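Side-chain contacts in short-chain-enoyl-CoA hydratase (Clostridium acetobutylicum, PDB 5Z7R), which catalyses the reversible hydration of crotonyl-CoA and other short-chain enoyl-CoA thioesters in butanoate metabolism: residues Y38-G41 / E42-D46; S69-K72 / E73-T76; E78-K81 / F82-G86. All coordinates share one frame; numbering follows the deposited sequence.

Contact 1 of 3, residues Y38-G41 / E42-D46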
loop_
_atom_site.group_PDB
_atom_site.type_symbol
_atom_site.label_atom_id
_atom_site.label_comp_id
_atom_site.label_asym_id
_atom_site.label_seq_id
_atom_site.Cartn_x
_atom_site.Cartn_y
_atom_site.Cartn_z
ATOM N N TYR A 38 -24.470 -12.892 14.549
ATOM C CA TYR A 38 -25.892 -12.668 14.489
ATOM C C TYR A 38 -26.250 -11.340 15.186
ATOM O O TYR A 38 -27.030 -10.517 14.622
ATOM C CB TYR A 38 -26.667 -13.882 15.049
ATOM C CG TYR A 38 -28.137 -13.592 15.252
ATOM C CD1 TYR A 38 -28.583 -13.050 16.463
ATOM C CD2 TYR A 38 -29.079 -13.817 14.235
ATOM C CE1 TYR A 38 -29.914 -12.744 16.667
ATOM C CE2 TYR A 38 -30.423 -13.504 14.432
ATOM C CZ TYR A 38 -30.833 -12.972 15.661
ATOM O OH TYR A 38 -32.150 -12.647 15.927
ATOM N N VAL A 39 -25.684 -11.087 16.378
ATOM C CA VAL A 39 -26.114 -9.865 17.087
ATOM C C VAL A 39 -25.541 -8.680 16.363
ATOM O O VAL A 39 -26.223 -7.653 16.244
ATOM C CB VAL A 39 -25.914 -9.811 18.652
ATOM C CG1 VAL A 39 -25.571 -11.168 19.259
ATOM C CG2 VAL A 39 -24.934 -8.735 19.117
ATOM N N ILE A 40 -24.321 -8.820 15.830
ATOM C CA ILE A 40 -23.766 -7.723 15.056
ATOM C C ILE A 40 -24.717 -7.419 13.912
ATOM O O ILE A 40 -25.120 -6.261 13.736
ATOM C CB ILE A 40 -22.349 -8.001 14.514
ATOM C CG1 ILE A 40 -21.341 -8.093 15.661
ATOM C CG2 ILE A 40 -21.924 -6.892 13.549
ATOM C CD1 ILE A 40 -20.167 -8.997 15.385
ATOM N N GLY A 41 -25.133 -8.448 13.176
ATOM C CA GLY A 41 -26.070 -8.235 12.062
ATOM C C GLY A 41 -27.386 -7.633 12.519
ATOM O O GLY A 41 -28.003 -6.781 11.821
ATOM N N GLU A 42 -27.828 -8.079 13.689
ATOM C CA GLU A 42 -28.993 -7.469 14.346
ATOM C C GLU A 42 -28.763 -5.983 14.637
ATOM O O GLU A 42 -29.623 -5.165 14.353
ATOM C CB GLU A 42 -29.314 -8.228 15.645
ATOM C CG GLU A 42 -30.779 -8.269 16.047
ATOM C CD GLU A 42 -31.675 -9.049 15.096
ATOM O OE1 GLU A 42 -31.205 -10.025 14.468
ATOM O OE2 GLU A 42 -32.865 -8.664 15.001
ATOM N N ILE A 43 -27.598 -5.604 15.164
ATOM C CA ILE A 43 -27.355 -4.166 15.417
ATOM C C ILE A 43 -27.231 -3.415 14.098
ATOM O O ILE A 43 -27.684 -2.268 13.974
ATOM C CB ILE A 43 -26.121 -3.946 16.288
ATOM C CG1 ILE A 43 -26.405 -4.457 17.701
ATOM C CG2 ILE A 43 -25.702 -2.466 16.300
ATOM C CD1 ILE A 43 -25.191 -5.004 18.421
ATOM N N GLU A 44 -26.648 -4.079 13.101
ATOM C CA GLU A 44 -26.544 -3.480 11.776
ATOM C C GLU A 44 -27.888 -2.952 11.269
ATOM O O GLU A 44 -27.954 -1.832 10.785
ATOM C CB GLU A 44 -25.932 -4.459 10.769
ATOM C CG GLU A 44 -24.411 -4.579 10.857
ATOM C CD GLU A 44 -23.813 -5.508 9.810
ATOM O OE1 GLU A 44 -24.587 -6.203 9.106
ATOM O OE2 GLU A 44 -22.564 -5.554 9.688
ATOM N N ASN A 45 -28.963 -3.731 11.404
ATOM C CA ASN A 45 -30.272 -3.317 10.844
ATOM C C ASN A 45 -31.062 -2.371 11.734
ATOM O O ASN A 45 -32.023 -1.761 11.262
ATOM C CB ASN A 45 -31.139 -4.529 10.483
ATOM C CG ASN A 45 -30.369 -5.557 9.692
ATOM O OD1 ASN A 45 -29.474 -5.208 8.897
ATOM N ND2 ASN A 45 -30.664 -6.832 9.934
ATOM N N ASP A 46 -30.647 -2.222 12.995
ATOM C CA ASP A 46 -31.360 -1.354 13.933
ATOM C C ASP A 46 -30.850 0.082 13.955
ATOM O O ASP A 46 -29.888 0.405 14.646
ATOM C CB ASP A 46 -31.317 -1.945 15.336
ATOM C CG ASP A 46 -32.347 -1.309 16.274
ATOM O OD1 ASP A 46 -32.708 -0.121 16.099
ATOM O OD2 ASP A 46 -32.781 -2.016 17.193
#
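Tyr38 and Glu42, one turn apart on helix 30-45, send their side chains off the helix in a common direction, so that phenol and carboxylate end up as neighbours. The carboxylate oxygen Glu42 OE1 comes within 3.2 Å of Tyr38 CZ and 3.1 Å of Tyr38 OH. It meets the ring obliquely, and the ring and carboxylate planes are turned 30° from each other. Two torsions account for the meeting: the tyrosine ring leaves with CG anti to the backbone N, while the glutamate chain bends at chi2 (66°), which carries its carboxylate back along the helix toward the phenol.

The apolar contact is made by Val39 and Ile43, which run alongside each other, CG2 of the valine 3.8 Å from CD1 of the isoleucine. Ile40 and Glu44 set a methyl beside a carboxylate: the two side chains are skewed, with Ile40 CG2 4.1 Å from Glu44 OE2. The chain of Glu44 is extended beyond CG, and its OE1 is paired with Arg92 of helix 76-95 in a salt bridge.

Beneath the side chains run four i to i+4 backbone hydrogen bonds. The first three are short, each 2.7 Å: Glu42 N to Tyr38 O, Ile43 N to Val39 O, and Glu44 N to Ile40 O. The fourth, Asn45 N to Gly41 O, stretches to 3.2 Å with an N-H...O angle of 145°, in keeping with a helix that is about to end.

In the fold, this helix is the crossover of a beta-alpha-beta unit between strands 14-19 and 51-56. Val39 and Ile43 face the sheet, touching Val17 of strand 14-19 and, respectively, Val6 and Leu8 of strand 6-11. Ile40 packs against Val89, Arg92 and Leu93 of helix 76-95, and Tyr38 rests on Met1 and Leu3 near the chain's N-terminus.

Contact 2 of 3, residues S69-K72 / E73-T76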
loop_
_atom_site.group_PDB
_atom_site.type_symbol
_atom_site.label_atom_id
_atom_site.label_comp_id
_atom_site.label_asym_id
_atom_site.label_seq_id
_atom_site.Cartn_x
_atom_site.Cartn_y
_atom_site.Cartn_z
ATOM N N SER A 69 -10.606 -26.954 23.490
ATOM C CA SER A 69 -11.133 -28.276 23.136
ATOM C C SER A 69 -11.563 -28.313 21.697
ATOM O O SER A 69 -11.403 -29.346 21.042
ATOM C CB SER A 69 -12.346 -28.647 23.979
ATOM O OG SER A 69 -11.995 -28.653 25.324
ATOM N N GLU A 70 -12.123 -27.207 21.206
ATOM C CA GLU A 70 -12.579 -27.200 19.839
ATOM C C GLU A 70 -11.374 -27.237 18.925
ATOM O O GLU A 70 -11.474 -27.719 17.806
ATOM C CB GLU A 70 -13.448 -25.996 19.539
ATOM C CG GLU A 70 -14.728 -25.953 20.350
ATOM C CD GLU A 70 -15.615 -24.777 19.970
ATOM O OE1 GLU A 70 -15.072 -23.768 19.445
ATOM O OE2 GLU A 70 -16.853 -24.868 20.200
ATOM N N MET A 71 -10.226 -26.780 19.428
ATOM C CA MET A 71 -9.022 -26.542 18.604
ATOM C C MET A 71 -7.988 -27.662 18.569
ATOM O O MET A 71 -7.312 -27.838 17.543
ATOM C CB MET A 71 -8.320 -25.253 19.077
ATOM C CG MET A 71 -8.949 -23.999 18.502
ATOM S SD MET A 71 -8.141 -22.471 19.014
ATOM C CE MET A 71 -8.979 -22.235 20.565
ATOM N N LYS A 72 -7.860 -28.403 19.670
ATOM C CA LYS A 72 -6.754 -29.335 19.873
ATOM C C LYS A 72 -6.452 -30.316 18.739
ATOM O O LYS A 72 -5.284 -30.737 18.567
ATOM C CB LYS A 72 -6.993 -30.151 21.141
ATOM C CG LYS A 72 -5.960 -31.248 21.379
ATOM C CD LYS A 72 -6.121 -31.845 22.764
ATOM C CE LYS A 72 -5.690 -33.299 22.782
ATOM N NZ LYS A 72 -6.734 -34.182 22.194
ATOM N N GLU A 73 -7.492 -30.731 18.015
ATOM C CA GLU A 73 -7.346 -31.788 17.016
ATOM C C GLU A 73 -7.481 -31.252 15.615
ATOM O O GLU A 73 -7.435 -32.025 14.655
ATOM C CB GLU A 73 -8.372 -32.905 17.243
ATOM C CG GLU A 73 -8.141 -33.718 18.515
ATOM C CD GLU A 73 -6.796 -34.424 18.570
ATOM O OE1 GLU A 73 -6.353 -34.984 17.550
ATOM O OE2 GLU A 73 -6.186 -34.443 19.654
ATOM N N MET A 74 -7.637 -29.943 15.482
ATOM C CA MET A 74 -7.694 -29.348 14.155
ATOM C C MET A 74 -6.407 -29.567 13.389
ATOM O O MET A 74 -5.316 -29.691 13.963
ATOM C CB MET A 74 -7.939 -27.869 14.250
ATOM C CG MET A 74 -9.340 -27.480 14.669
ATOM S SD MET A 74 -9.466 -25.681 14.689
ATOM C CE MET A 74 -11.188 -25.481 14.257
ATOM N N ASN A 75 -6.532 -29.666 12.086
ATOM C CA ASN A 75 -5.341 -29.758 11.275
ATOM C C ASN A 75 -5.170 -28.454 10.500
ATOM O O ASN A 75 -6.007 -27.552 10.593
ATOM C CB ASN A 75 -5.394 -30.984 10.348
ATOM C CG ASN A 75 -6.393 -30.823 9.202
ATOM O OD1 ASN A 75 -7.011 -29.772 9.010
ATOM N ND2 ASN A 75 -6.536 -31.874 8.420
ATOM N N THR A 76 -4.103 -28.411 9.708
ATOM C CA THR A 76 -3.676 -27.224 8.996
ATOM C C THR A 76 -4.820 -26.532 8.291
ATOM O O THR A 76 -5.052 -25.347 8.520
ATOM C CB THR A 76 -2.538 -27.586 8.042
ATOM O OG1 THR A 76 -1.474 -28.148 8.810
ATOM C CG2 THR A 76 -1.992 -26.402 7.302
#
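A type I beta turn from Met71 to Met74 leads the chain out of the short, weakly bonded helix 68-71 and toward helix 76-95, in a crotonase-fold subunit. The turn is closed by Met74 N donating to Met71 O over 3.0 Å; the N-H...O angle is 158°, but the donor sits well above the carbonyl plane. The two methionine side chains cross, Met74 SD lying 4.2 Å from Met71 CG. Met74 CG also passes 3.8 Å from Glu70 O, while the carboxylate of Glu70 turns elsewhere, its OE1 bonded to Ser30 OG. Met71 is buried, and its side chain is about 7 Å from that of Glu134, the proton acceptor inferred by similarity.

A second subunit also meets the turn: Lys72 O accepts a hydrogen bond from Gln242 NE2 of that subunit, and Met74 packs on its Phe237. Asn75, at the N-cap of the following helix, uses OD1 to hold the backbone N of Glu78.

The chains of Lys72 and Glu73 lean the same way and close a salt bridge between sequence neighbours. The lysine bends at its last torsion (chi4 -78°), bringing NZ to the anti side of Glu73 OE2 at 2.6 Å.

Contact 3 of 3, residues E78-K81 / F82-G86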
loop_
_atom_site.group_PDB
_atom_site.type_symbol
_atom_site.label_atom_id
_atom_site.label_comp_id
_atom_site.label_asym_id
_atom_site.label_seq_id
_atom_site.Cartn_x
_atom_site.Cartn_y
_atom_site.Cartn_z
ATOM N N GLU A 78 -8.108 -26.920 8.661
ATOM C CA GLU A 78 -9.178 -26.592 9.525
ATOM C C GLU A 78 -8.752 -25.408 10.431
ATOM O O GLU A 78 -9.539 -24.473 10.637
ATOM C CB GLU A 78 -9.549 -27.840 10.306
ATOM C CG GLU A 78 -10.082 -28.914 9.374
ATOM C CD GLU A 78 -10.419 -30.207 10.074
ATOM O OE1 GLU A 78 -9.820 -30.496 11.115
ATOM O OE2 GLU A 78 -11.279 -30.936 9.557
ATOM N N GLY A 79 -7.515 -25.450 10.950
ATOM C CA GLY A 79 -6.926 -24.310 11.654
ATOM C C GLY A 79 -7.200 -23.045 10.858
ATOM O O GLY A 79 -7.919 -22.121 11.285
ATOM N N ARG A 80 -6.664 -23.037 9.659
ATOM C CA ARG A 80 -6.857 -21.923 8.751
ATOM C C ARG A 80 -8.311 -21.477 8.728
ATOM O O ARG A 80 -8.556 -20.302 8.915
ATOM C CB ARG A 80 -6.335 -22.307 7.365
ATOM C CG ARG A 80 -6.790 -21.433 6.209
ATOM C CD ARG A 80 -6.167 -21.924 4.895
ATOM N NE ARG A 80 -6.283 -20.886 3.905
ATOM C CZ ARG A 80 -7.395 -20.585 3.249
ATOM N NH1 ARG A 80 -8.529 -21.251 3.451
ATOM N NH2 ARG A 80 -7.376 -19.584 2.374
ATOM N N LYS A 81 -9.263 -22.404 8.560
ATOM C CA LYS A 81 -10.677 -22.033 8.407
ATOM C C LYS A 81 -11.180 -21.378 9.676
ATOM O O LYS A 81 -11.875 -20.378 9.611
ATOM C CB LYS A 81 -11.587 -23.225 8.052
ATOM C CG LYS A 81 -12.876 -22.793 7.323
ATOM C CD LYS A 81 -14.047 -23.796 7.448
ATOM C CE LYS A 81 -14.077 -24.905 6.379
ATOM N NZ LYS A 81 -15.187 -24.792 5.370
ATOM N N PHE A 82 -10.839 -21.952 10.825
ATOM C CA PHE A 82 -11.168 -21.355 12.116
ATOM C C PHE A 82 -10.704 -19.879 12.157
ATOM O O PHE A 82 -11.529 -18.952 12.337
ATOM C CB PHE A 82 -10.488 -22.156 13.210
ATOM C CG PHE A 82 -11.009 -21.882 14.588
ATOM C CD1 PHE A 82 -12.362 -22.006 14.872
ATOM C CD2 PHE A 82 -10.140 -21.544 15.617
ATOM C CE1 PHE A 82 -12.845 -21.775 16.158
ATOM C CE2 PHE A 82 -10.620 -21.302 16.898
ATOM C CZ PHE A 82 -11.975 -21.428 17.171
ATOM N N GLY A 83 -9.406 -19.672 11.919
ATOM C CA GLY A 83 -8.822 -18.326 11.875
ATOM C C GLY A 83 -9.611 -17.363 11.039
ATOM O O GLY A 83 -9.932 -16.260 11.485
ATOM N N ILE A 84 -9.954 -17.770 9.822
ATOM C CA ILE A 84 -10.703 -16.910 8.905
ATOM C C ILE A 84 -12.083 -16.575 9.473
ATOM O O ILE A 84 -12.575 -15.457 9.336
ATOM C CB ILE A 84 -10.829 -17.566 7.479
ATOM C CG1 ILE A 84 -9.480 -17.507 6.757
ATOM C CG2 ILE A 84 -11.891 -16.889 6.614
ATOM C CD1 ILE A 84 -9.396 -18.307 5.471
ATOM N N LEU A 85 -12.735 -17.548 10.092
ATOM C CA LEU A 85 -14.120 -17.329 10.543
ATOM C C LEU A 85 -14.170 -16.385 11.742
ATOM O O LEU A 85 -14.981 -15.474 11.770
ATOM C CB LEU A 85 -14.811 -18.657 10.840
ATOM C CG LEU A 85 -14.999 -19.543 9.589
ATOM C CD1 LEU A 85 -15.844 -20.779 9.912
ATOM C CD2 LEU A 85 -15.570 -18.765 8.393
ATOM N N GLY A 86 -13.275 -16.595 12.702
ATOM C CA GLY A 86 -13.135 -15.664 13.819
ATOM C C GLY A 86 -12.901 -14.256 13.309
ATOM O O GLY A 86 -13.727 -13.349 13.519
#
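A methyl of Ile84 covers part of the flat end of Arg80, one turn earlier on helix 76-95 of the crotonase fold. Ile84 CD1 stands 3.6 Å above one face of the Arg80 guanidinium, displaced toward its rim and 3.7 Å from NH1. The arginine is extended from CG to NE, with CG anti to the backbone N (chi1 164°), and this length lets the guanidinium lie across the isoleucine tip. Salt bridges to other chains fix it there: NE pairs with Glu231 of the second subunit and NH2 with Glu97 of the third, and the methyl thus lies against a cation that is held by carboxylates of two other chains.

Phe82 is directed elsewhere, its ring leading away from residues 78-81 to meet the ring of Phe143 at about 60° and to pack on Phe233 of the second subunit. Of its side chain, CB stays close to the preceding turn, 3.2 Å from Gly79 O.

The backbone bonds are regular: Phe82 N to Glu78 O is 2.8 Å and almost straight, at 174°. On the exposed side, Leu85 folds back over the preceding turn, placing its CG 3.2 Å from Lys81 O.

How the contacts relate
Contacts 1 and 3 both lie within single helices and are partly buried, whereas contact 2 is a surface turn. In contact 1, Val39, Ile40 and Ile43 are buried within their own subunit, packed against both the sheet and helix 76-95, and no other chain touches it. Contacts 2 and 3 instead reach the same second subunit, one through a backbone carbonyl and apolar packing, the other through a salt bridge and packing, with a further salt bridge from Arg80 to a third subunit. These two also touch directly, since Phe82 receives both methionines: Met71 SD is 3.5 Å from Phe82 CE2 and Met74 CE 3.6 Å from Phe82 CB. Contact 1 stands apart, about 8 Å from contact 3 between nearest atoms.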